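Side-chain contacts in porin (Rhodobacter capsulatus, PDB 2POR), which forms trimeric channels in the bacterial outer membrane through which small hydrophilic solutes of up to about 0.6 kDa diffuse passively: residues Asp95-Asn100 with Ile281-Leu286; Lys198-Asp203 with Tyr248-Asp253; Met10-Met13 with Asp18-Phe21. One frame throughout, in Å; residues are numbered along the deposited sequence.

Contact 1 of 3, residues Asp95-Asn100 with Ile281-Leu286; sequences DDRGGN and IADNDL. With CA (calcium ion), chain C; C8E ((hydroxyethyloxy)tri(ethyloxy)octane), chain E.
R97, at the third position of a type I beta turn from D95 to G98, sets its CA 5.2 Å from that of D283, near the end of a barrel strand, and the backbone bond from G98 N to D95 O closes the turn. The contact centres on the R97 side chain, which runs over the strand: CB lies 3.7 Å from D283 CA, and CG comes near the carbonyl oxygen of A282. A bend at chi2 (-65°) turns the rest of the arginine chain, so that CD lies near both N284 ND2 and D283 OD1. The D283 carboxylate stands at the edge of the guanidinium, near its plane, but with 4.2 Å between R97 NE and D283 OD1 the opposite charges lie beyond salt-bridge distance and can at most attract weakly; NE is instead bonded to the carbonyl oxygen of D290. N284 makes the direct polar link, its ND2 donating to R97 O at 2.9 Å with an N-H...O angle of 161°. Its OD1 accepts from L286 N in an Asx turn and also bonds S289, so both ends of the amide are engaged and its rotation is fixed. A water bridges D283 O and, weakly, G99 N. Beyond the turn, D95 grips a calcium ion through both carboxylate oxygens and N100 through OD1, with D93 and D101 completing the protein ligands. The loop between helix 78-83 and strand 118-125 is thus joined to the end of strand 275-284, which lies between strands 258-272 and 292-300; V292 of the latter also touches R97.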
loop_
_atom_site.group_PDB
_atom_site.type_symbol
_atom_site.label_atom_id
_atom_site.label_comp_id
_atom_site.label_asym_id
_atom_site.label_seq_id
_atom_site.Cartn_x
_atom_site.Cartn_y
_atom_site.Cartn_z
ATOM N N ASP A 95 17.072 -18.093 -3.558
ATOM C CA ASP A 95 18.224 -17.583 -2.844
ATOM C C ASP A 95 18.407 -18.190 -1.453
ATOM O O ASP A 95 19.285 -17.821 -0.686
ATOM C CB ASP A 95 18.091 -16.129 -2.658
ATOM C CG ASP A 95 18.330 -15.325 -3.908
ATOM O OD1 ASP A 95 19.092 -15.713 -4.776
ATOM O OD2 ASP A 95 17.748 -14.260 -4.033
ATOM N N ASP A 96 17.562 -19.138 -1.131
ATOM C CA ASP A 96 17.475 -19.757 0.181
ATOM C C ASP A 96 18.792 -20.374 0.661
ATOM O O ASP A 96 19.021 -20.400 1.869
ATOM C CB ASP A 96 16.376 -20.825 0.119
ATOM C CG ASP A 96 15.029 -20.333 -0.388
ATOM O OD1 ASP A 96 14.804 -20.193 -1.606
ATOM O OD2 ASP A 96 14.210 -20.076 0.483
ATOM N N ARG A 97 19.685 -20.879 -0.202
ATOM C CA ARG A 97 20.944 -21.499 0.195
ATOM C C ARG A 97 22.139 -20.635 -0.109
ATOM O O ARG A 97 23.292 -21.092 -0.058
ATOM C CB ARG A 97 21.062 -22.862 -0.506
ATOM C CG ARG A 97 20.046 -23.918 -0.095
ATOM C CD ARG A 97 20.238 -24.320 1.379
ATOM N NE ARG A 97 19.213 -25.281 1.740
ATOM C CZ ARG A 97 18.075 -24.962 2.392
ATOM N NH1 ARG A 97 17.834 -23.718 2.789
ATOM N NH2 ARG A 97 17.085 -25.862 2.558
ATOM N N GLY A 98 21.925 -19.357 -0.424
ATOM C CA GLY A 98 23.013 -18.444 -0.783
ATOM C C GLY A 98 22.620 -17.493 -1.930
ATOM O O GLY A 98 22.908 -16.286 -1.908
ATOM N N GLY A 99 22.045 -18.132 -2.949
ATOM C CA GLY A 99 21.488 -17.422 -4.082
ATOM C C GLY A 99 22.470 -16.978 -5.135
ATOM O O GLY A 99 23.685 -17.135 -5.049
ATOM N N ASN A 100 21.941 -16.336 -6.154
ATOM C CA ASN A 100 22.723 -15.936 -7.331
ATOM C C ASN A 100 23.327 -14.574 -7.163
ATOM O O ASN A 100 24.154 -14.141 -7.950
ATOM C CB ASN A 100 21.786 -15.959 -8.554
ATOM C CG ASN A 100 20.680 -14.917 -8.451
ATOM O OD1 ASN A 100 19.850 -14.919 -7.539
ATOM N ND2 ASN A 100 20.648 -13.954 -9.359
ATOM N N ILE A 281 17.176 -25.609 -9.209
ATOM C CA ILE A 281 17.659 -26.372 -8.086
ATOM C C ILE A 281 18.741 -25.490 -7.481
ATOM O O ILE A 281 19.460 -24.799 -8.215
ATOM C CB ILE A 281 18.106 -27.734 -8.744
ATOM C CG1 ILE A 281 17.385 -28.731 -7.956
ATOM C CG2 ILE A 281 19.585 -28.077 -8.799
ATOM C CD1 ILE A 281 16.024 -28.990 -8.583
ATOM N N ALA A 282 18.888 -25.415 -6.149
ATOM C CA ALA A 282 19.967 -24.634 -5.556
ATOM C C ALA A 282 20.381 -25.288 -4.225
ATOM O O ALA A 282 19.580 -25.943 -3.532
ATOM C CB ALA A 282 19.540 -23.200 -5.251
ATOM N N ASP A 283 21.650 -25.119 -3.865
ATOM C CA ASP A 283 22.184 -25.672 -2.631
ATOM C C ASP A 283 23.497 -25.058 -2.220
ATOM O O ASP A 283 24.045 -24.160 -2.878
ATOM C CB ASP A 283 22.370 -27.157 -2.809
ATOM C CG ASP A 283 22.287 -27.959 -1.521
ATOM O OD1 ASP A 283 22.089 -27.432 -0.406
ATOM O OD2 ASP A 283 22.411 -29.161 -1.693
ATOM N N ASN A 284 23.994 -25.488 -1.071
ATOM C CA ASN A 284 25.338 -25.106 -0.709
ATOM C C ASN A 284 25.882 -26.341 -0.016
ATOM O O ASN A 284 25.168 -27.310 0.240
ATOM C CB ASN A 284 25.374 -23.899 0.244
ATOM C CG ASN A 284 24.632 -24.095 1.540
ATOM O OD1 ASN A 284 24.734 -25.119 2.215
ATOM N ND2 ASN A 284 23.822 -23.139 1.932
ATOM N N ASP A 285 27.159 -26.307 0.269
ATOM C CA ASP A 285 27.817 -27.423 0.937
ATOM C C ASP A 285 27.837 -27.384 2.474
ATOM O O ASP A 285 28.633 -28.077 3.113
ATOM C CB ASP A 285 29.260 -27.515 0.411
ATOM C CG ASP A 285 30.202 -26.366 0.752
ATOM O OD1 ASP A 285 29.797 -25.354 1.353
ATOM O OD2 ASP A 285 31.374 -26.492 0.391
ATOM N N LEU A 286 27.073 -26.546 3.153
ATOM C CA LEU A 286 27.115 -26.572 4.600
ATOM C C LEU A 286 26.486 -27.896 5.043
ATOM O O LEU A 286 25.770 -28.551 4.261
ATOM C CB LEU A 286 26.350 -25.397 5.155
ATOM C CG LEU A 286 27.084 -24.125 4.909
ATOM C CD1 LEU A 286 26.188 -23.053 5.411
ATOM C CD2 LEU A 286 28.452 -24.093 5.572
HETATM CA CA CA C . 18.445 -13.627 -6.236
HETATM C C1 C8E E . 30.863 -9.066 1.955
HETATM C C2 C8E E . 29.504 -9.107 2.609
HETATM C C3 C8E E . 28.946 -10.450 2.287
HETATM C C4 C8E E . 27.569 -10.404 2.883
HETATM C C5 C8E E . 26.581 -11.283 2.127
HETATM C C6 C8E E . 26.989 -12.747 1.998
HETATM C C7 C8E E . 25.825 -13.660 1.565
HETATM C C8 C8E E . 26.430 -15.035 1.485
HETATM O O9 C8E E . 25.633 -16.200 1.440
HETATM C C10 C8E E . 26.043 -17.157 2.412
HETATM C C11 C8E E . 25.442 -18.493 2.138
HETATM O O12 C8E E . 25.185 -19.383 3.213
HETATM C C13 C8E E . 23.853 -19.262 3.728
HETATM C C14 C8E E . 23.706 -18.953 5.223
HETATM O O15 C8E E . 24.369 -19.809 6.180
HETATM C C16 C8E E . 23.497 -20.428 7.152
HETATM C C17 C8E E . 23.283 -21.961 7.068
HETATM O O18 C8E E . 22.840 -22.826 8.151
HETATM C C19 C8E E . 23.927 -23.248 9.026
HETATM C C20 C8E E . 24.224 -24.759 9.160
HETATM O O21 C8E E . 23.869 -25.432 7.943
HETATM O O HOH W 1 22.471 -21.423 -3.749
HETATM O O HOH W 2 18.499 -12.442 -8.311
HETATM O O HOH W 3 17.947 -11.571 -5.489
#

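Contact 2 of 3, residues Lys198-Asp203 with Tyr248-Asp253; sequences KAYYAD and YVQVLD. With C8E ((hydroxyethyloxy)tri(ethyloxy)octane), chain H.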
loop_
_atom_site.group_PDB
_atom_site.type_symbol
_atom_site.label_atom_id
_atom_site.label_comp_id
_atom_site.label_asym_id
_atom_site.label_seq_id
_atom_site.Cartn_x
_atom_site.Cartn_y
_atom_site.Cartn_z
ATOM N N LYS A 198 29.765 -14.588 -16.655
ATOM C CA LYS A 198 30.025 -13.493 -15.733
ATOM C C LYS A 198 30.883 -14.152 -14.647
ATOM O O LYS A 198 30.655 -15.322 -14.278
ATOM C CB LYS A 198 28.707 -12.963 -15.155
ATOM C CG LYS A 198 29.003 -11.734 -14.310
ATOM C CD LYS A 198 27.780 -11.063 -13.709
ATOM C CE LYS A 198 26.942 -10.459 -14.819
ATOM N NZ LYS A 198 25.815 -9.678 -14.320
ATOM N N ALA A 199 31.891 -13.425 -14.186
ATOM C CA ALA A 199 32.802 -13.915 -13.157
ATOM C C ALA A 199 33.269 -12.758 -12.304
ATOM O O ALA A 199 33.320 -11.620 -12.799
ATOM C CB ALA A 199 34.037 -14.540 -13.761
ATOM N N TYR A 200 33.589 -12.961 -11.018
ATOM C CA TYR A 200 34.095 -11.856 -10.212
ATOM C C TYR A 200 35.046 -12.457 -9.162
ATOM O O TYR A 200 34.990 -13.659 -8.894
ATOM C CB TYR A 200 32.950 -11.102 -9.492
ATOM C CG TYR A 200 32.303 -11.925 -8.363
ATOM C CD1 TYR A 200 31.350 -12.903 -8.628
ATOM C CD2 TYR A 200 32.736 -11.722 -7.040
ATOM C CE1 TYR A 200 30.836 -13.681 -7.587
ATOM C CE2 TYR A 200 32.232 -12.496 -6.000
ATOM C CZ TYR A 200 31.289 -13.471 -6.276
ATOM O OH TYR A 200 30.819 -14.239 -5.218
ATOM N N TYR A 201 35.842 -11.615 -8.562
ATOM C CA TYR A 201 36.661 -11.995 -7.456
ATOM C C TYR A 201 36.546 -10.794 -6.527
ATOM O O TYR A 201 36.613 -9.641 -6.974
ATOM C CB TYR A 201 38.084 -12.214 -7.955
ATOM C CG TYR A 201 39.028 -12.357 -6.773
ATOM C CD1 TYR A 201 39.108 -13.590 -6.157
ATOM C CD2 TYR A 201 39.747 -11.253 -6.324
ATOM C CE1 TYR A 201 39.923 -13.729 -5.062
ATOM C CE2 TYR A 201 40.561 -11.390 -5.223
ATOM C CZ TYR A 201 40.636 -12.634 -4.612
ATOM O OH TYR A 201 41.451 -12.800 -3.504
ATOM N N ALA A 202 36.399 -11.026 -5.216
ATOM C CA ALA A 202 36.286 -9.939 -4.238
ATOM C C ALA A 202 37.181 -10.294 -3.044
ATOM O O ALA A 202 37.304 -11.460 -2.676
ATOM C CB ALA A 202 34.843 -9.777 -3.696
ATOM N N ASP A 203 37.757 -9.298 -2.424
ATOM C CA ASP A 203 38.676 -9.504 -1.340
ATOM C C ASP A 203 38.562 -8.325 -0.387
ATOM O O ASP A 203 38.458 -7.173 -0.847
ATOM C CB ASP A 203 40.069 -9.615 -1.968
ATOM C CG ASP A 203 41.147 -9.934 -0.973
ATOM O OD1 ASP A 203 41.324 -11.097 -0.616
ATOM O OD2 ASP A 203 41.796 -8.999 -0.537
ATOM N N TYR A 248 25.315 -21.242 -11.700
ATOM C CA TYR A 248 26.360 -20.411 -11.144
ATOM C C TYR A 248 27.015 -21.186 -9.996
ATOM O O TYR A 248 26.406 -22.150 -9.485
ATOM C CB TYR A 248 25.771 -19.088 -10.606
ATOM C CG TYR A 248 24.788 -19.259 -9.443
ATOM C CD1 TYR A 248 25.291 -19.338 -8.153
ATOM C CD2 TYR A 248 23.423 -19.421 -9.639
ATOM C CE1 TYR A 248 24.445 -19.580 -7.080
ATOM C CE2 TYR A 248 22.566 -19.667 -8.559
ATOM C CZ TYR A 248 23.087 -19.745 -7.262
ATOM O OH TYR A 248 22.294 -19.990 -6.135
ATOM N N VAL A 249 28.196 -20.769 -9.561
ATOM C CA VAL A 249 28.785 -21.321 -8.341
ATOM C C VAL A 249 29.565 -20.169 -7.733
ATOM O O VAL A 249 30.171 -19.338 -8.427
ATOM C CB VAL A 249 29.682 -22.565 -8.654
ATOM C CG1 VAL A 249 30.891 -22.198 -9.483
ATOM C CG2 VAL A 249 30.133 -23.170 -7.333
ATOM N N GLN A 250 29.452 -20.017 -6.414
ATOM C CA GLN A 250 30.118 -18.941 -5.728
ATOM C C GLN A 250 30.728 -19.552 -4.472
ATOM O O GLN A 250 30.232 -20.581 -3.975
ATOM C CB GLN A 250 29.168 -17.862 -5.241
ATOM C CG GLN A 250 28.166 -17.405 -6.241
ATOM C CD GLN A 250 27.621 -16.061 -5.854
ATOM O OE1 GLN A 250 28.365 -15.117 -5.649
ATOM N NE2 GLN A 250 26.326 -15.879 -5.715
ATOM N N VAL A 251 31.823 -18.963 -4.003
ATOM C CA VAL A 251 32.318 -19.355 -2.706
ATOM C C VAL A 251 32.638 -18.087 -1.964
ATOM O O VAL A 251 33.048 -17.036 -2.487
ATOM C CB VAL A 251 33.580 -20.344 -2.733
ATOM C CG1 VAL A 251 33.812 -20.852 -4.119
ATOM C CG2 VAL A 251 34.784 -19.719 -2.109
ATOM N N LEU A 252 32.330 -18.225 -0.671
ATOM C CA LEU A 252 32.608 -17.156 0.266
ATOM C C LEU A 252 33.505 -17.807 1.309
ATOM O O LEU A 252 33.160 -18.881 1.802
ATOM C CB LEU A 252 31.326 -16.697 0.885
ATOM C CG LEU A 252 31.419 -15.704 2.022
ATOM C CD1 LEU A 252 32.133 -14.425 1.619
ATOM C CD2 LEU A 252 29.993 -15.498 2.498
ATOM N N ASP A 253 34.634 -17.188 1.602
ATOM C CA ASP A 253 35.627 -17.734 2.505
ATOM C C ASP A 253 36.009 -16.679 3.546
ATOM O O ASP A 253 36.747 -15.735 3.214
ATOM C CB ASP A 253 36.797 -18.147 1.617
ATOM C CG ASP A 253 37.950 -18.932 2.238
ATOM O OD1 ASP A 253 38.058 -18.954 3.464
ATOM O OD2 ASP A 253 38.737 -19.522 1.483
HETATM C C1 C8E H . 38.379 -11.317 -12.589
HETATM C C2 C8E H . 37.531 -12.584 -12.513
HETATM C C3 C8E H . 38.259 -13.767 -11.897
HETATM C C4 C8E H . 37.262 -14.883 -11.501
HETATM C C5 C8E H . 37.940 -16.193 -11.075
HETATM C C6 C8E H . 37.078 -17.225 -10.340
HETATM C C7 C8E H . 35.993 -17.908 -11.154
HETATM C C8 C8E H . 35.846 -19.365 -10.703
HETATM O O9 C8E H . 35.474 -19.731 -9.358
HETATM C C10 C8E H . 34.371 -20.666 -9.297
HETATM C C11 C8E H . 34.143 -21.653 -8.121
HETATM O O12 C8E H . 35.049 -22.720 -7.787
HETATM C C13 C8E H . 34.742 -23.978 -8.409
HETATM C C14 C8E H . 34.775 -25.257 -7.550
HETATM O O15 C8E H . 33.735 -25.608 -6.616
HETATM C C16 C8E H . 33.180 -26.919 -6.893
HETATM C C17 C8E H . 32.082 -27.642 -6.050
HETATM O O18 C8E H . 30.681 -27.257 -6.012
HETATM C C19 C8E H . 29.767 -28.161 -6.650
HETATM C C20 C8E H . 29.178 -27.753 -7.992
HETATM O O21 C8E H . 28.227 -28.703 -8.461
#
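Y200 OH donates a short hydrogen bond of 2.6 Å to Q250 OE1, the one direct polar link between two strands whose nearest CA atoms, those of Y200 and Q250, are still 9.3 Å apart. The hydroxyl arrives in the plane of the glutamine carbonyl with a C=O...O angle of 148°, while OE1 in turn lies at the edge of the phenol ring, near its plane. Ring and amide planes are almost perpendicular, 85° apart, so the two flat groups meet at their edges without stacking. Chi1 of Y200 (70°) places CG between the backbone N and the carbonyl carbon, and from there the ring reaches across toward the other strand. Q250 answers with a chain extended beyond CG, which carries its amide to the hydroxyl. Little else touches, CB of Q250 lying 4.0 Å from Y200 OH. At the other end of the amide, Q250 NE2 bonds the carbonyl oxygens of G99 and D101, so the glutamine is held from both ends and joins the tyrosine to the calcium-binding loop; P103 of that loop packs on both side chains. The Y200-Q250 bond thus spans strand 226-240 on the side where the loop lies. Their sequence neighbours A199 and V249 face detergent instead, V249 CG1 coming to 3.6 Å from its C11; this is the inward-outward alternation of a porin barrel strand, and a loop folded against the inner wall is the known porin feature that narrows the channel.

Contact 3 of 3, residues Met10-Met13 with Asp18-Phe21; sequences MGVM and DWNF. With CA (calcium ion), chain D; C8E ((hydroxyethyloxy)tri(ethyloxy)octane), chain F.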
loop_
_atom_site.group_PDB
_atom_site.type_symbol
_atom_site.label_atom_id
_atom_site.label_comp_id
_atom_site.label_asym_id
_atom_site.label_seq_id
_atom_site.Cartn_x
_atom_site.Cartn_y
_atom_site.Cartn_z
ATOM N N MET A 10 3.522 -18.193 -10.271
ATOM C CA MET A 10 2.777 -19.179 -9.490
ATOM C C MET A 10 3.357 -20.547 -9.775
ATOM O O MET A 10 3.925 -20.764 -10.849
ATOM C CB MET A 10 1.277 -19.174 -9.789
ATOM C CG MET A 10 0.854 -19.655 -11.145
ATOM S SD MET A 10 -0.934 -19.743 -11.197
ATOM C CE MET A 10 -0.923 -19.842 -12.943
ATOM N N GLY A 11 3.392 -21.469 -8.803
ATOM C CA GLY A 11 4.003 -22.772 -9.024
ATOM C C GLY A 11 4.153 -23.434 -7.683
ATOM O O GLY A 11 3.384 -23.115 -6.766
ATOM N N VAL A 12 5.123 -24.324 -7.568
ATOM C CA VAL A 12 5.411 -25.091 -6.331
ATOM C C VAL A 12 6.866 -24.963 -5.972
ATOM O O VAL A 12 7.721 -24.880 -6.859
ATOM C CB VAL A 12 5.076 -26.603 -6.471
ATOM C CG1 VAL A 12 3.561 -26.696 -6.468
ATOM C CG2 VAL A 12 5.646 -27.239 -7.730
ATOM N N MET A 13 7.187 -24.829 -4.681
ATOM C CA MET A 13 8.554 -24.589 -4.269
ATOM C C MET A 13 8.850 -25.634 -3.175
ATOM O O MET A 13 7.985 -25.900 -2.333
ATOM C CB MET A 13 8.660 -23.147 -3.728
ATOM C CG MET A 13 10.043 -22.798 -3.142
ATOM S SD MET A 13 10.326 -23.408 -1.448
ATOM C CE MET A 13 9.042 -22.468 -0.677
ATOM N N ASP A 18 9.635 -30.057 2.329
ATOM C CA ASP A 18 8.279 -30.118 1.822
ATOM C C ASP A 18 8.070 -29.137 0.670
ATOM O O ASP A 18 8.807 -28.152 0.539
ATOM C CB ASP A 18 7.271 -29.735 2.880
ATOM C CG ASP A 18 7.246 -30.817 3.926
ATOM O OD1 ASP A 18 6.666 -31.867 3.678
ATOM O OD2 ASP A 18 7.848 -30.600 4.968
ATOM N N TRP A 19 7.057 -29.468 -0.123
ATOM C CA TRP A 19 6.566 -28.643 -1.217
ATOM C C TRP A 19 5.515 -27.681 -0.666
ATOM O O TRP A 19 4.766 -28.048 0.247
ATOM C CB TRP A 19 5.917 -29.511 -2.314
ATOM C CG TRP A 19 6.958 -30.254 -3.127
ATOM C CD1 TRP A 19 7.274 -31.555 -2.849
ATOM C CD2 TRP A 19 7.704 -29.732 -4.155
ATOM N NE1 TRP A 19 8.229 -31.857 -3.700
ATOM C CE2 TRP A 19 8.514 -30.806 -4.487
ATOM C CE3 TRP A 19 7.811 -28.531 -4.835
ATOM C CZ2 TRP A 19 9.440 -30.698 -5.497
ATOM C CZ3 TRP A 19 8.742 -28.422 -5.849
ATOM C CH2 TRP A 19 9.544 -29.498 -6.174
ATOM N N ASN A 20 5.450 -26.444 -1.162
ATOM C CA ASN A 20 4.405 -25.502 -0.828
ATOM C C ASN A 20 3.997 -24.772 -2.100
ATOM O O ASN A 20 4.851 -24.590 -2.978
ATOM C CB ASN A 20 4.877 -24.434 0.137
ATOM C CG ASN A 20 4.693 -24.821 1.604
ATOM O OD1 ASN A 20 3.606 -24.649 2.178
ATOM N ND2 ASN A 20 5.811 -25.235 2.170
ATOM N N PHE A 21 2.756 -24.318 -2.178
ATOM C CA PHE A 21 2.327 -23.399 -3.245
ATOM C C PHE A 21 3.035 -22.063 -2.999
ATOM O O PHE A 21 3.196 -21.655 -1.839
ATOM C CB PHE A 21 0.803 -23.160 -3.205
ATOM C CG PHE A 21 -0.139 -24.347 -3.432
ATOM C CD1 PHE A 21 0.265 -25.474 -4.132
ATOM C CD2 PHE A 21 -1.417 -24.254 -2.912
ATOM C CE1 PHE A 21 -0.637 -26.496 -4.288
ATOM C CE2 PHE A 21 -2.307 -25.292 -3.084
ATOM C CZ PHE A 21 -1.909 -26.406 -3.770
HETATM CA CA CA D . 1.839 -23.386 2.407
HETATM C C1 C8E F . 16.735 -28.185 -13.532
HETATM C C2 C8E F . 15.374 -27.467 -13.633
HETATM C C3 C8E F . 14.149 -28.231 -13.105
HETATM C C4 C8E F . 13.964 -28.308 -11.584
HETATM C C5 C8E F . 12.627 -28.999 -11.347
HETATM C C6 C8E F . 12.376 -29.371 -9.898
HETATM C C7 C8E F . 11.351 -30.515 -9.793
HETATM C C8 C8E F . 9.875 -30.091 -9.760
HETATM O O9 C8E F . 8.838 -31.034 -10.136
HETATM C C10 C8E F . 8.116 -31.728 -9.088
HETATM C C11 C8E F . 6.691 -31.355 -8.635
HETATM O O12 C8E F . 5.996 -32.355 -7.867
HETATM C C13 C8E F . 5.884 -32.108 -6.450
HETATM C C14 C8E F . 4.546 -32.224 -5.679
HETATM O O15 C8E F . 3.504 -31.223 -5.722
HETATM C C16 C8E F . 3.161 -30.731 -4.415
HETATM C C17 C8E F . 1.867 -29.958 -4.212
HETATM O O18 C8E F . 1.533 -29.480 -2.912
HETATM C C19 C8E F . 0.243 -29.968 -2.538
HETATM C C20 C8E F . 0.160 -31.098 -1.516
HETATM O O21 C8E F . -1.156 -31.614 -1.321
HETATM O O HOH W 4 8.327 -25.341 0.529
HETATM O O HOH W 5 2.448 -21.743 0.844
#
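With chi1 of W19 at -74°, CG stands anti to the carbonyl carbon, and chi2 near 97° turns the indole so that its six-membered ring meets strand 10-13, with V12 C at the ring edge and CE3 3.7 Å from V12 CB. V12 CG2 lies 3.8 Å from W19 CZ3, while the other methyl, CG1, sits at the edge of the F21 ring. Detergent covers one indole face: its C13 lies 3.5 Å from W19 CE2. The two segments are neighbouring arms of the first beta hairpin of the barrel, strands 2-14 and 19-34, antiparallel at 160°. M13 and N20 are a hydrogen-bonded pair, M13 N giving to N20 O at 2.9 Å and N20 N to M13 O at 2.8 Å, whereas V12 and F21 form a non-hydrogen-bonded pair. Opposite the V12 and F21 side chains, the N20 amide binds a calcium ion through OD1 at 2.2 Å; the site is shared with N116, D136, K138 and G140 of a second subunit, so the hairpin lies at a trimer interface. From N20 ND2, which also has a partner in T142 of that subunit, a hydrogen bond runs to a water that donates to both M13 O and D18 O.

In the fold
All three contacts involve strands of one closed antiparallel barrel; contact 1 brings a loop to it. Contact 3 comes first along the chain, in the hairpin of strands 2-14 and 19-34; contact 2, between strands 195-207 and 243-254, is nested inside the long loop closed by contact 1. Contacts 1 and 2 have centres about 13 Å apart and touch through G99 and Q250, so one calcium-bearing loop is tied to strands 275-284 and 243-254 and held against the wall. Contact 3 has its centre about 17 Å from that of contact 1 and about 29 Å from that of contact 2; it faces another subunit, whereas the other two meet no neighbouring chain.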